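Local coordinates for 3-oxoacyl-[acyl-carrier-protein] synthase 2 (Rickettsia rickettsii, PDB 4JGA) that probably catalyses the condensation of malonyl-ACP with an acyl-ACP chain, the condensing step of chain elongation in bacterial type II fatty acid synthesis, as a thiolase-fold homodimer, at residues A[89-92]-A[93-97]; A[139-142]-A[143-147]; A[194-197]-A[198-202]; A[369-372]-A[373-377]. One frame throughout, in Å; residues are numbered along the deposited sequence.

Contact 1. Residues A[89-92]-A[93-97]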
loop_
_atom_site.group_PDB
_atom_site.type_symbol
_atom_site.label_atom_id
_atom_site.label_comp_id
_atom_site.label_asym_id
_atom_site.label_seq_id
_atom_site.Cartn_x
_atom_site.Cartn_y
_atom_site.Cartn_z
ATOM N N SER A 89 0.235 -17.847 13.725
ATOM C CA SER A 89 -1.011 -18.561 13.400
ATOM C C SER A 89 -2.265 -17.673 13.581
ATOM O O SER A 89 -3.284 -17.936 12.968
ATOM C CB SER A 89 -1.168 -19.836 14.213
ATOM O OG SER A 89 -1.377 -19.522 15.569
ATOM N N LYS A 90 -2.144 -16.584 14.337
ATOM C CA LYS A 90 -3.243 -15.629 14.532
ATOM C C LYS A 90 -3.426 -14.690 13.347
ATOM O O LYS A 90 -4.455 -14.047 13.229
ATOM C CB LYS A 90 -2.964 -14.755 15.747
ATOM C CG LYS A 90 -2.532 -15.528 16.963
ATOM C CD LYS A 90 -3.666 -16.313 17.520
ATOM C CE LYS A 90 -3.218 -16.885 18.853
ATOM N NZ LYS A 90 -4.120 -17.997 19.169
ATOM N N MET A 91 -2.393 -14.573 12.507
ATOM C CA MET A 91 -2.402 -13.670 11.363
ATOM C C MET A 91 -3.193 -14.266 10.207
ATOM O O MET A 91 -3.408 -15.474 10.156
ATOM C CB MET A 91 -0.962 -13.384 10.913
ATOM C CG MET A 91 -0.006 -12.941 12.040
ATOM S SD MET A 91 -0.515 -11.469 12.947
ATOM C CE MET A 91 -0.029 -10.216 11.846
ATOM N N ASP A 92 -3.656 -13.408 9.296
ATOM C CA ASP A 92 -4.304 -13.861 8.082
ATOM C C ASP A 92 -3.315 -14.697 7.238
ATOM O O ASP A 92 -2.096 -14.471 7.251
ATOM C CB ASP A 92 -4.806 -12.684 7.252
ATOM C CG ASP A 92 -5.738 -13.115 6.131
ATOM O OD1 ASP A 92 -6.949 -13.326 6.438
ATOM O OD2 ASP A 92 -5.260 -13.305 4.974
ATOM N N LYS A 93 -3.860 -15.645 6.504
ATOM C CA LYS A 93 -3.075 -16.484 5.610
ATOM C C LYS A 93 -2.229 -15.739 4.599
ATOM O O LYS A 93 -1.183 -16.244 4.243
ATOM C CB LYS A 93 -3.972 -17.468 4.862
ATOM C CG LYS A 93 -4.346 -18.639 5.734
ATOM C CD LYS A 93 -5.662 -19.246 5.325
ATOM C CE LYS A 93 -5.574 -19.997 4.031
ATOM N NZ LYS A 93 -5.780 -21.424 4.368
ATOM N N PHE A 94 -2.645 -14.550 4.138
ATOM C CA PHE A 94 -1.770 -13.798 3.230
ATOM C C PHE A 94 -0.441 -13.551 3.915
ATOM O O PHE A 94 0.593 -13.624 3.273
ATOM C CB PHE A 94 -2.378 -12.514 2.642
ATOM C CG PHE A 94 -2.198 -11.283 3.494
ATOM C CD1 PHE A 94 -3.110 -10.983 4.496
ATOM C CD2 PHE A 94 -1.142 -10.409 3.273
ATOM C CE1 PHE A 94 -2.954 -9.869 5.297
ATOM C CE2 PHE A 94 -0.974 -9.309 4.072
ATOM C CZ PHE A 94 -1.888 -9.023 5.076
ATOM N N ILE A 95 -0.462 -13.342 5.223
ATOM C CA ILE A 95 0.761 -13.127 5.988
ATOM C C ILE A 95 1.549 -14.454 6.133
ATOM O O ILE A 95 2.775 -14.452 6.031
ATOM C CB ILE A 95 0.477 -12.457 7.345
ATOM C CG1 ILE A 95 0.035 -11.011 7.084
ATOM C CG2 ILE A 95 1.709 -12.526 8.231
ATOM C CD1 ILE A 95 -0.578 -10.282 8.264
ATOM N N HIS A 96 0.849 -15.573 6.322
ATOM C CA HIS A 96 1.512 -16.857 6.405
ATOM C C HIS A 96 2.280 -17.108 5.094
ATOM O O HIS A 96 3.435 -17.488 5.125
ATOM C CB HIS A 96 0.552 -18.013 6.581
ATOM C CG HIS A 96 -0.292 -17.960 7.818
ATOM N ND1 HIS A 96 -1.310 -18.864 8.037
ATOM C CD2 HIS A 96 -0.333 -17.092 8.848
ATOM C CE1 HIS A 96 -1.909 -18.582 9.183
ATOM N NE2 HIS A 96 -1.340 -17.507 9.687
ATOM N N TYR A 97 1.618 -16.919 3.966
ATOM C CA TYR A 97 2.237 -17.171 2.685
ATOM C C TYR A 97 3.416 -16.212 2.449
ATOM O O TYR A 97 4.472 -16.625 1.983
ATOM C CB TYR A 97 1.236 -17.029 1.545
ATOM C CG TYR A 97 0.043 -17.955 1.595
ATOM C CD1 TYR A 97 0.082 -19.191 2.270
ATOM C CD2 TYR A 97 -1.143 -17.604 0.958
ATOM C CE1 TYR A 97 -1.023 -20.040 2.282
ATOM C CE2 TYR A 97 -2.239 -18.449 0.960
ATOM C CZ TYR A 97 -2.190 -19.647 1.635
ATOM O OH TYR A 97 -3.297 -20.449 1.609
HETATM O O HOH W 1 -6.832 -15.991 6.656
#
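An N-cap starts helix 93-109: D92 is the capping residue, closing the short link from helix 85-89. Its CG stands anti to the backbone N (chi1 -168°), which swings the carboxylate forward over the first turn. There D92 OD2 accepts from F94 N at 3.0 Å along an almost straight N-H line (176°). The donor comes in on the anti side of the oxygen and somewhat out of the carboxylate plane. The same OD2 lies at the edge of the F94 ring, in its plane, 3.2 Å from F94 CD1. The other oxygen, D92 OD1, accepts from M135 N and, weakly, from a water that in turn takes the N-H of K93.

The D92 carbonyl is gripped twice. I95 N donates to D92 O at 2.8 Å from above the carbonyl plane, whereas H96 N reaches D92 O at 3.3 Å in that plane, on a lone pair. D92 O also sits over one face of the H96 imidazole, and H96 NE2 comes within 2.9 Å of M91 O.

On the apolar side, M91 folds at chi2 and chi3, bringing its CE to 3.6 Å from I95 CD1. L163 and L167 of helix 163-172 pack against both side chains, and M91 also touches M292 of the second subunit.

With one carboxylate oxygen on a first-turn amide and the other on M135 N, the cap ties the start of this helix to the start of helix 133-146; the surrounding N-H groups would probably stabilise the negative charge of D92.

Contact 2. Residues A[139-142]-A[143-147]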
loop_
_atom_site.group_PDB
_atom_site.type_symbol
_atom_site.label_atom_id
_atom_site.label_comp_id
_atom_site.label_asym_id
_atom_site.label_seq_id
_atom_site.Cartn_x
_atom_site.Cartn_y
_atom_site.Cartn_z
ATOM N N THR A 139 -14.131 -12.418 11.050
ATOM C CA THR A 139 -14.191 -11.734 12.328
ATOM C C THR A 139 -15.495 -10.929 12.386
ATOM O O THR A 139 -16.133 -10.866 13.443
ATOM C CB THR A 139 -12.973 -10.819 12.588
ATOM O OG1 THR A 139 -11.757 -11.576 12.586
ATOM C CG2 THR A 139 -13.101 -10.136 13.953
ATOM N N SER A 140 -15.873 -10.334 11.249
ATOM C CA SER A 140 -17.104 -9.563 11.139
ATOM C C SER A 140 -18.330 -10.429 11.362
ATOM O O SER A 140 -19.243 -10.037 12.075
ATOM C CB SER A 140 -17.190 -8.925 9.765
ATOM O OG SER A 140 -16.144 -7.991 9.556
ATOM N N ILE A 141 -18.336 -11.609 10.770
ATOM C CA ILE A 141 -19.463 -12.499 10.892
ATOM C C ILE A 141 -19.589 -13.004 12.321
ATOM O O ILE A 141 -20.659 -13.005 12.919
ATOM C CB ILE A 141 -19.331 -13.674 9.908
ATOM C CG1 ILE A 141 -19.549 -13.163 8.476
ATOM C CG2 ILE A 141 -20.370 -14.745 10.202
ATOM C CD1 ILE A 141 -19.172 -14.179 7.396
ATOM N N LYS A 142 -18.456 -13.404 12.875
ATOM C CA LYS A 142 -18.422 -13.914 14.226
ATOM C C LYS A 142 -18.847 -12.836 15.255
ATOM O O LYS A 142 -19.613 -13.134 16.166
ATOM C CB LYS A 142 -17.045 -14.456 14.509
ATOM C CG LYS A 142 -16.882 -15.016 15.890
ATOM C CD LYS A 142 -15.551 -15.751 15.982
ATOM C CE LYS A 142 -15.283 -15.977 17.452
ATOM N NZ LYS A 142 -14.272 -17.028 17.684
ATOM N N LEU A 143 -18.385 -11.592 15.100
ATOM C CA LEU A 143 -18.857 -10.488 15.981
ATOM C C LEU A 143 -20.367 -10.267 15.850
ATOM O O LEU A 143 -21.074 -10.096 16.845
ATOM C CB LEU A 143 -18.125 -9.171 15.703
ATOM C CG LEU A 143 -18.585 -7.953 16.519
ATOM C CD1 LEU A 143 -18.418 -8.140 18.015
ATOM C CD2 LEU A 143 -17.814 -6.710 16.068
ATOM N N TYR A 144 -20.855 -10.291 14.618
ATOM C CA TYR A 144 -22.287 -10.176 14.384
ATOM C C TYR A 144 -23.026 -11.283 15.154
ATOM O O TYR A 144 -24.077 -11.041 15.739
ATOM C CB TYR A 144 -22.573 -10.229 12.867
ATOM C CG TYR A 144 -24.018 -10.407 12.494
ATOM C CD1 TYR A 144 -24.897 -9.340 12.538
ATOM C CD2 TYR A 144 -24.510 -11.633 12.092
ATOM C CE1 TYR A 144 -26.234 -9.482 12.199
ATOM C CE2 TYR A 144 -25.859 -11.790 11.753
ATOM C CZ TYR A 144 -26.703 -10.705 11.810
ATOM O OH TYR A 144 -28.061 -10.815 11.471
ATOM N N GLN A 145 -22.467 -12.492 15.143
ATOM C CA GLN A 145 -23.100 -13.670 15.801
ATOM C C GLN A 145 -23.080 -13.594 17.325
ATOM O O GLN A 145 -24.071 -13.871 17.952
ATOM C CB GLN A 145 -22.406 -14.989 15.369
ATOM C CG GLN A 145 -22.747 -15.402 13.955
ATOM C CD GLN A 145 -21.859 -16.482 13.397
ATOM O OE1 GLN A 145 -20.727 -16.682 13.842
ATOM N NE2 GLN A 145 -22.367 -17.181 12.374
ATOM N N GLU A 146 -21.904 -13.319 17.889
ATOM C CA GLU A 146 -21.705 -13.374 19.327
ATOM C C GLU A 146 -22.256 -12.130 19.993
ATOM O O GLU A 146 -22.745 -12.196 21.113
ATOM C CB GLU A 146 -20.241 -13.561 19.667
ATOM C CG GLU A 146 -19.667 -14.878 19.127
ATOM C CD GLU A 146 -18.208 -15.112 19.495
ATOM O OE1 GLU A 146 -17.447 -14.156 19.712
ATOM O OE2 GLU A 146 -17.826 -16.301 19.531
ATOM N N ASN A 147 -22.203 -11.007 19.266
ATOM C CA ASN A 147 -22.778 -9.745 19.710
ATOM C C ASN A 147 -22.497 -9.474 21.214
ATOM O O ASN A 147 -23.416 -9.251 22.004
ATOM C CB ASN A 147 -24.286 -9.692 19.377
ATOM C CG ASN A 147 -24.907 -8.329 19.697
ATOM O OD1 ASN A 147 -24.225 -7.305 19.671
ATOM N ND2 ASN A 147 -26.153 -8.327 20.093
#
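T139 begins the walk along the last turns of helix 133-146: its carbonyl takes the N-H of L143, with T139 O to L143 N at 2.9 Å, while T139 OG1 turns back to M135 O. S140 repeats the pattern one step on, its O accepting from Y144 N at 3.0 Å and its OG bonded to I136 O.

I141 O receives Q145 N, and the two side chains run side by side, pointing the same way. I141 CG2 lies 3.8 Å from Q145 NE2, which is itself hydrogen-bonded to Y144 OH of the second subunit; Y144 here returns the bond to Q145 of that subunit, so the pair is reciprocal.

K142 closes the segment. Its O accepts from E146 N at 2.9 Å, and its chain, fully extended from a CG anti to the backbone N (chi1 180°), crosses the glutamate chain at a slant. The touching atom is a methylene: K142 CE is 3.3 Å from E146 OE2, whereas K142 NZ stays 4.1 Å from that oxygen.

The opposite charges of K142 and E146, one helical turn apart, would probably attract one another but stop short of a salt bridge, while the Q145 amide and the Y144 phenol, on another side of the same helix end, carry hydrogen bonds to the second subunit.

Contact 3. Residues A[194-197]-A[198-202]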
loop_
_atom_site.group_PDB
_atom_site.type_symbol
_atom_site.label_atom_id
_atom_site.label_comp_id
_atom_site.label_asym_id
_atom_site.label_seq_id
_atom_site.Cartn_x
_atom_site.Cartn_y
_atom_site.Cartn_z
ATOM N N ASP A 194 9.405 -0.403 -6.901
ATOM C CA ASP A 194 9.698 0.599 -5.848
ATOM C C ASP A 194 10.905 0.234 -4.987
ATOM O O ASP A 194 11.695 1.101 -4.599
ATOM C CB ASP A 194 8.486 0.775 -4.906
ATOM C CG ASP A 194 7.277 1.380 -5.601
ATOM O OD1 ASP A 194 7.349 1.816 -6.779
ATOM O OD2 ASP A 194 6.222 1.385 -4.934
ATOM N N ALA A 195 11.026 -1.047 -4.629
ATOM C CA ALA A 195 12.187 -1.492 -3.873
ATOM C C ALA A 195 13.495 -1.264 -4.675
ATOM O O ALA A 195 14.528 -0.860 -4.121
ATOM C CB ALA A 195 12.022 -2.940 -3.505
ATOM N N MET A 196 13.448 -1.498 -5.980
ATOM C CA MET A 196 14.605 -1.244 -6.825
ATOM C C MET A 196 14.977 0.238 -6.808
ATOM O O MET A 196 16.130 0.589 -6.699
ATOM C CB MET A 196 14.343 -1.726 -8.239
ATOM C CG MET A 196 15.446 -1.436 -9.222
ATOM S SD MET A 196 15.193 0.172 -9.982
ATOM C CE MET A 196 13.876 -0.184 -11.112
ATOM N N ARG A 197 13.969 1.095 -6.911
ATOM C CA ARG A 197 14.179 2.537 -6.930
ATOM C C ARG A 197 14.794 2.981 -5.599
ATOM O O ARG A 197 15.662 3.843 -5.574
ATOM C CB ARG A 197 12.868 3.264 -7.182
ATOM C CG ARG A 197 12.320 3.110 -8.605
ATOM C CD ARG A 197 12.982 4.037 -9.579
ATOM N NE ARG A 197 12.692 3.801 -10.994
ATOM C CZ ARG A 197 11.578 4.164 -11.639
ATOM N NH1 ARG A 197 10.560 4.792 -11.034
ATOM N NH2 ARG A 197 11.474 3.874 -12.932
ATOM N N MET A 198 14.343 2.381 -4.513
ATOM C CA MET A 198 14.896 2.689 -3.205
ATOM C C MET A 198 16.429 2.450 -3.143
ATOM O O MET A 198 17.173 3.282 -2.607
ATOM C CB MET A 198 14.179 1.867 -2.163
ATOM C CG MET A 198 14.566 2.170 -0.739
ATOM S SD MET A 198 13.445 3.365 0.004
ATOM C CE MET A 198 11.994 2.286 0.054
ATOM N N ILE A 199 16.875 1.326 -3.707
ATOM C CA ILE A 199 18.275 0.969 -3.760
ATOM C C ILE A 199 18.993 1.835 -4.781
ATOM O O ILE A 199 20.058 2.367 -4.482
ATOM C CB ILE A 199 18.454 -0.517 -4.081
ATOM C CG1 ILE A 199 17.866 -1.351 -2.934
ATOM C CG2 ILE A 199 19.935 -0.853 -4.235
ATOM C CD1 ILE A 199 17.820 -2.844 -3.175
ATOM N N LYS A 200 18.384 2.017 -5.944
ATOM C CA LYS A 200 18.957 2.823 -7.036
ATOM C C LYS A 200 19.368 4.186 -6.550
ATOM O O LYS A 200 20.442 4.678 -6.904
ATOM C CB LYS A 200 17.951 2.992 -8.165
ATOM C CG LYS A 200 18.413 3.789 -9.363
ATOM C CD LYS A 200 17.299 3.831 -10.412
ATOM C CE LYS A 200 17.671 4.675 -11.620
ATOM N NZ LYS A 200 16.452 4.867 -12.458
ATOM N N HIS A 201 18.535 4.790 -5.716
ATOM C CA HIS A 201 18.778 6.165 -5.271
ATOM C C HIS A 201 19.434 6.240 -3.914
ATOM O O HIS A 201 19.537 7.301 -3.353
ATOM C CB HIS A 201 17.465 6.976 -5.362
ATOM C CG HIS A 201 16.934 7.066 -6.755
ATOM N ND1 HIS A 201 17.643 7.672 -7.768
ATOM C CD2 HIS A 201 15.823 6.550 -7.334
ATOM C CE1 HIS A 201 16.976 7.571 -8.902
ATOM N NE2 HIS A 201 15.880 6.877 -8.668
ATOM N N GLY A 202 19.873 5.112 -3.361
ATOM C CA GLY A 202 20.799 5.148 -2.226
ATOM C C GLY A 202 20.181 5.086 -0.836
ATOM O O GLY A 202 20.883 5.207 0.156
HETATM O O HOH W 2 14.957 2.529 -12.644
#
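R197 and H201 meet across the last turn of helix 187-200, where the packing is tight around one carbonyl. R197 O accepts from H201 N at 3.0 Å and has H201 CD2 just 3.2 Å away, the imidazole being folded back beside the helix with CG anti to its own carbonyl carbon (chi1 -61°). K200 CG lies over the centre of one face of that ring. One turn of backbone bonds backs this up, K200 N to M196 O being the shortest at 2.8 Å. G202, at positive phi, is the C-prime residue of a Schellman motif that ends the helix, G202 N returning to I199 O.

The polar ends are more loosely joined. R197 and K200 run alongside each other, and R197 NE stays 4.2 Å from K200 NZ. A water accepts a hydrogen bond from each, standing 3.1 Å from R197 NE at the edge of the guanidinium and 2.8 Å from K200 NZ. D312 would partly offset these like charges, through a salt bridge to R197 NH2 and a long, weak ion pair with K200 NZ.

Y203 of the second subunit meets this end of the helix: its OH is hydrogen-bonded to H201 NE2 and K200 NZ, its ring makes a cation-pi contact with R197, and the two H201 rings stack across the interface. On the inner side, A195, M196 and I199 rest on strand 257-265, with M198 on strand 206-213 and M196 also on strand 278-287.

Contact 4. Residues A[369-372]-A[373-377]. With K (potassium ion), chain C.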
loop_
_atom_site.group_PDB
_atom_site.type_symbol
_atom_site.label_atom_id
_atom_site.label_comp_id
_atom_site.label_asym_id
_atom_site.label_seq_id
_atom_site.Cartn_x
_atom_site.Cartn_y
_atom_site.Cartn_z
ATOM N N GLY A 369 2.374 -10.373 -9.701
ATOM C CA GLY A 369 3.500 -9.683 -10.295
ATOM C C GLY A 369 4.838 -10.123 -9.752
ATOM O O GLY A 369 5.841 -10.082 -10.478
ATOM N N SER A 370 4.888 -10.496 -8.471
ATOM C CA SER A 370 6.150 -10.859 -7.869
ATOM C C SER A 370 6.495 -12.321 -8.128
ATOM O O SER A 370 7.649 -12.664 -8.415
ATOM C CB SER A 370 6.123 -10.557 -6.372
ATOM O OG SER A 370 5.041 -11.188 -5.724
ATOM N N VAL A 371 5.488 -13.183 -8.058
ATOM C CA VAL A 371 5.630 -14.551 -8.513
ATOM C C VAL A 371 6.149 -14.591 -9.965
ATOM O O VAL A 371 7.065 -15.347 -10.319
ATOM C CB VAL A 371 4.284 -15.308 -8.343
ATOM C CG1 VAL A 371 4.315 -16.650 -9.031
ATOM C CG2 VAL A 371 3.990 -15.543 -6.859
ATOM N N GLU A 372 5.548 -13.781 -10.825
ATOM C CA GLU A 372 5.907 -13.799 -12.227
ATOM C C GLU A 372 7.295 -13.172 -12.496
ATOM O O GLU A 372 8.001 -13.579 -13.434
ATOM C CB GLU A 372 4.817 -13.105 -13.025
ATOM C CG GLU A 372 3.588 -13.994 -13.156
ATOM C CD GLU A 372 2.281 -13.236 -13.379
ATOM O OE1 GLU A 372 2.344 -12.060 -13.836
ATOM O OE2 GLU A 372 1.195 -13.840 -13.115
ATOM N N PHE A 373 7.666 -12.197 -11.682
ATOM C CA PHE A 373 9.017 -11.647 -11.678
ATOM C C PHE A 373 10.055 -12.738 -11.379
ATOM O O PHE A 373 11.102 -12.810 -12.006
ATOM C CB PHE A 373 9.114 -10.518 -10.653
ATOM C CG PHE A 373 10.487 -9.897 -10.538
ATOM C CD1 PHE A 373 11.411 -10.401 -9.655
ATOM C CD2 PHE A 373 10.841 -8.805 -11.328
ATOM C CE1 PHE A 373 12.677 -9.845 -9.526
ATOM C CE2 PHE A 373 12.099 -8.237 -11.209
ATOM C CZ PHE A 373 13.028 -8.753 -10.302
ATOM N N ILE A 374 9.749 -13.579 -10.393
ATOM C CA ILE A 374 10.588 -14.728 -10.079
ATOM C C ILE A 374 10.685 -15.720 -11.246
ATOM O O ILE A 374 11.804 -16.145 -11.628
ATOM C CB ILE A 374 10.103 -15.383 -8.786
ATOM C CG1 ILE A 374 10.393 -14.434 -7.608
ATOM C CG2 ILE A 374 10.781 -16.726 -8.570
ATOM C CD1 ILE A 374 9.695 -14.754 -6.295
ATOM N N PHE A 375 9.546 -16.074 -11.841
ATOM C CA PHE A 375 9.561 -16.950 -13.031
ATOM C C PHE A 375 10.431 -16.355 -14.128
ATOM O O PHE A 375 11.151 -17.090 -14.821
ATOM C CB PHE A 375 8.150 -17.224 -13.571
ATOM C CG PHE A 375 7.258 -17.997 -12.633
ATOM C CD1 PHE A 375 7.766 -18.814 -11.647
ATOM C CD2 PHE A 375 5.875 -17.912 -12.766
ATOM C CE1 PHE A 375 6.921 -19.535 -10.827
ATOM C CE2 PHE A 375 5.011 -18.623 -11.924
ATOM C CZ PHE A 375 5.545 -19.438 -10.964
ATOM N N SER A 376 10.376 -15.026 -14.260
ATOM C CA SER A 376 11.150 -14.300 -15.267
ATOM C C SER A 376 12.666 -14.436 -15.041
ATOM O O SER A 376 13.429 -14.719 -15.986
ATOM C CB SER A 376 10.720 -12.828 -15.321
ATOM O OG SER A 376 9.353 -12.688 -15.745
ATOM N N ALA A 377 13.080 -14.303 -13.781
ATOM C CA ALA A 377 14.453 -14.522 -13.417
ATOM C C ALA A 377 14.894 -15.971 -13.668
ATOM O O ALA A 377 16.019 -16.226 -14.077
ATOM C CB ALA A 377 14.654 -14.157 -11.962
HETATM K K K C . 3.782 -10.969 -15.760
#
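The F375 ring has V371 O over one face, 3.5 Å above the plane and displaced toward the rim, while V371 CG1 touches the far end of the ring at 3.6 Å from F375 CE2. The V371 and F375 side chains lie side by side, one helical turn apart in helix 368-382, and V371 reaches the ring with CG1 because that methyl stands anti to the backbone N (chi1 170°). L25 of strand 18-26 packs on both. The other ring, F373, is directed to a different side of the helix, where I20, V261, L429 and I431 of the central sheet meet it; its CB lies 3.3 Å from G369 O.

The backbone beneath is a regular helix, with F375 N bonded to V371 O at 3.0 Å. E372 O takes two donors from a single residue: S376 N at 2.9 Å and S376 OG at 2.8 Å, approaching from opposite faces of the carbonyl plane. The serine hydroxyl thus spends its hydrogen on a carbonyl of its own helix.

E372 itself extends beyond CG to the potassium ion, its OE1 binding the metal at 2.6 Å. N324, A325, S417 and N418 supply further ligands, and the second carboxylate oxygen, OE2, forms a salt bridge with K358.

One buried carboxylate therefore serves two positive partners, a metal on OE1 and an ammonium on OE2, which together fix the rotation of the group and join this core helix to the loops and strands around the ion.

Overall arrangement
All four contacts are local helix features, met in series along the chain. Contacts 1 and 2 both belong to the N-terminal ketoacyl synthase domain and come within about 8 Å at their nearest atoms; M135, bonded to D92 and to T139, bridges them. Contact 3 closes another helix of that domain, about 43 Å from contact 2 between centres, yet contacts 1, 2 and 3 all touch the second subunit, whereas contact 4 does not. Contact 4 is the innermost, with its centre about 6 Å from that of the chain and the potassium site on its flank. Its nearest atoms are about 7 Å from contact 3 and about 9 Å from contact 1, without touching either.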